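Endo-beta-mannanase (Opitutaceae bacterium TAV5, PDB 7BOB) is a homotrimeric family 5 exo-beta-1,4-mannosidase active in a termite hindgut, probably releasing mannose from the ends of beta-1,4-linked manno-oligosaccharides. Local coordinates at residues A[264-269]-A[305-311]. Numbering follows the deposited sequence.
Sequences LPFYVK and ACREAGA
Pro265 and Cys306 are nearest neighbours by CA between two nearly parallel helices, 264-269 and 305-309, whose axes lie 8.5 Å apart at 13°, with Lys269 next to Ala309 one turn on. The small Ala305, Cys306 and Ala309 probably let the helices come this close, and no hydrogen bond spans the contact. In the Pro265 ring, CB and CG lie against the Ala305 methyl, CG to CB at 3.5 Å, while CG and CD border Cys306 SG. Turned beside its backbone N and anti to the carbonyl carbon (chi1 -75°), the thiol of Cys306 puts SG 3.9 Å from both Leu264 CG and Pro265 N. One turn later the Ala309 methyl settles against the other helix, with CB 3.6 Å from both Pro265 O and Lys269 CG. The two methyls of Val268 divide their contacts: CG2 lies near the sulfur, whereas CG1 touches Ala309 CB at 3.8 Å and reaches the backbone N of Ala311, just past the helix. There the second helix ends in a Schellman motif, Gly310 adopting positive phi (108°), with Gly310 N bonding back to Arg307 O and Ala311 N to Cys306 O. Lys269 contributes only its aliphatic stem near CG; its NZ is hydrogen-bonded to His417 and to Val427 O, tying this helix to the following domain. On the inner side, Leu264 and Val268 also pack on strands 237-241 and 277-282. Helices side by side over a parallel sheet, the second leading through Gly310 into the eighth strand, are characteristic of the (beta/alpha)8 barrel of family 5 glycoside hydrolases.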
loop_
_atom_site.group_PDB
_atom_site.type_symbol
_atom_site.label_atom_id
_atom_site.label_comp_id
_atom_site.label_asym_id
_atom_site.label_seq_id
_atom_site.Cartn_x
_atom_site.Cartn_y
_atom_site.Cartn_z
ATOM N N LEU A 264 22.157 -11.996 14.047
ATOM C CA LEU A 264 21.686 -12.566 15.310
ATOM C C LEU A 264 22.379 -11.931 16.520
ATOM O O LEU A 264 21.672 -11.495 17.447
ATOM C CB LEU A 264 21.833 -14.088 15.234
ATOM C CG LEU A 264 21.106 -14.990 16.229
ATOM C CD1 LEU A 264 19.667 -14.573 16.359
ATOM C CD2 LEU A 264 21.212 -16.461 15.791
ATOM N N PRO A 265 23.708 -11.754 16.550
ATOM C CA PRO A 265 24.302 -11.028 17.692
ATOM C C PRO A 265 23.758 -9.626 17.857
ATOM O O PRO A 265 23.596 -9.157 18.991
ATOM C CB PRO A 265 25.805 -11.003 17.364
ATOM C CG PRO A 265 26.003 -12.163 16.448
ATOM C CD PRO A 265 24.747 -12.246 15.625
ATOM N N PHE A 266 23.473 -8.937 16.751
ATOM C CA PHE A 266 22.878 -7.609 16.849
ATOM C C PHE A 266 21.503 -7.667 17.504
ATOM O O PHE A 266 21.193 -6.855 18.386
ATOM C CB PHE A 266 22.793 -6.969 15.468
ATOM C CG PHE A 266 21.878 -5.790 15.420
ATOM C CD1 PHE A 266 22.327 -4.525 15.812
ATOM C CD2 PHE A 266 20.556 -5.937 15.002
ATOM C CE1 PHE A 266 21.466 -3.428 15.777
ATOM C CE2 PHE A 266 19.692 -4.832 14.952
ATOM C CZ PHE A 266 20.153 -3.579 15.342
ATOM N N TYR A 267 20.655 -8.609 17.069
ATOM C CA TYR A 267 19.334 -8.766 17.691
ATOM C C TYR A 267 19.457 -9.086 19.176
ATOM O O TYR A 267 18.695 -8.557 20.000
ATOM C CB TYR A 267 18.537 -9.877 17.003
ATOM C CG TYR A 267 18.172 -9.578 15.565
ATOM C CD1 TYR A 267 17.682 -8.337 15.199
ATOM C CD2 TYR A 267 18.301 -10.551 14.581
ATOM C CE1 TYR A 267 17.348 -8.071 13.887
ATOM C CE2 TYR A 267 17.955 -10.292 13.266
ATOM C CZ TYR A 267 17.486 -9.060 12.934
ATOM O OH TYR A 267 17.174 -8.805 11.632
ATOM N N VAL A 268 20.398 -9.973 19.530
ATOM C CA VAL A 268 20.608 -10.320 20.934
ATOM C C VAL A 268 21.045 -9.091 21.719
ATOM O O VAL A 268 20.541 -8.830 22.819
ATOM C CB VAL A 268 21.625 -11.475 21.052
ATOM C CG1 VAL A 268 22.010 -11.748 22.530
ATOM C CG2 VAL A 268 21.063 -12.731 20.401
ATOM N N LYS A 269 21.951 -8.291 21.145
ATOM C CA LYS A 269 22.398 -7.059 21.794
ATOM C C LYS A 269 21.226 -6.128 22.092
ATOM O O LYS A 269 21.138 -5.553 23.182
ATOM C CB LYS A 269 23.408 -6.328 20.900
ATOM C CG LYS A 269 24.777 -6.964 20.797
ATOM C CD LYS A 269 25.782 -6.045 20.061
ATOM C CE LYS A 269 27.043 -6.830 19.706
ATOM N NZ LYS A 269 28.035 -6.033 18.916
ATOM N N ALA A 305 29.800 -14.892 19.294
ATOM C CA ALA A 305 29.286 -13.526 19.262
ATOM C C ALA A 305 27.965 -13.408 20.023
ATOM O O ALA A 305 27.758 -12.456 20.788
ATOM C CB ALA A 305 29.131 -13.055 17.815
ATOM N N CYS A 306 27.058 -14.373 19.849
ATOM C CA CYS A 306 25.844 -14.347 20.660
ATOM C C CYS A 306 26.159 -14.428 22.139
ATOM O O CYS A 306 25.506 -13.760 22.951
ATOM C CB CYS A 306 24.894 -15.461 20.245
ATOM S SG CYS A 306 24.111 -14.991 18.691
ATOM N N ARG A 307 27.168 -15.221 22.512
ATOM C CA ARG A 307 27.593 -15.269 23.911
ATOM C C ARG A 307 28.068 -13.896 24.373
ATOM O O ARG A 307 27.596 -13.370 25.389
ATOM C CB ARG A 307 28.700 -16.312 24.092
ATOM C CG ARG A 307 29.047 -16.629 25.556
ATOM C CD ARG A 307 30.567 -16.721 25.812
ATOM N NE ARG A 307 31.200 -17.852 25.139
ATOM C CZ ARG A 307 32.169 -17.739 24.229
ATOM N NH1 ARG A 307 32.634 -16.540 23.865
ATOM N NH2 ARG A 307 32.675 -18.833 23.672
ATOM N N GLU A 308 28.995 -13.294 23.623
ATOM C CA GLU A 308 29.484 -11.968 23.982
ATOM C C GLU A 308 28.363 -10.938 23.978
ATOM O O GLU A 308 28.372 -10.021 24.802
ATOM C CB GLU A 308 30.613 -11.545 23.050
ATOM C CG GLU A 308 31.830 -12.499 23.128
ATOM C CD GLU A 308 32.585 -12.463 24.484
ATOM O OE1 GLU A 308 33.721 -11.939 24.505
ATOM O OE2 GLU A 308 32.077 -12.998 25.507
ATOM N N ALA A 309 27.375 -11.092 23.085
ATOM C CA ALA A 309 26.215 -10.206 23.107
ATOM C C ALA A 309 25.299 -10.461 24.309
ATOM O O ALA A 309 24.395 -9.656 24.564
ATOM C CB ALA A 309 25.415 -10.346 21.802
ATOM N N GLY A 310 25.509 -11.539 25.054
ATOM C CA GLY A 310 24.839 -11.720 26.324
ATOM C C GLY A 310 23.747 -12.768 26.374
ATOM O O GLY A 310 22.994 -12.800 27.356
ATOM N N ALA A 311 23.632 -13.621 25.360
ATOM C CA ALA A 311 22.638 -14.686 25.392
ATOM C C ALA A 311 22.887 -15.570 26.604
ATOM O O ALA A 311 24.033 -15.843 26.940
ATOM C CB ALA A 311 22.729 -15.520 24.118
#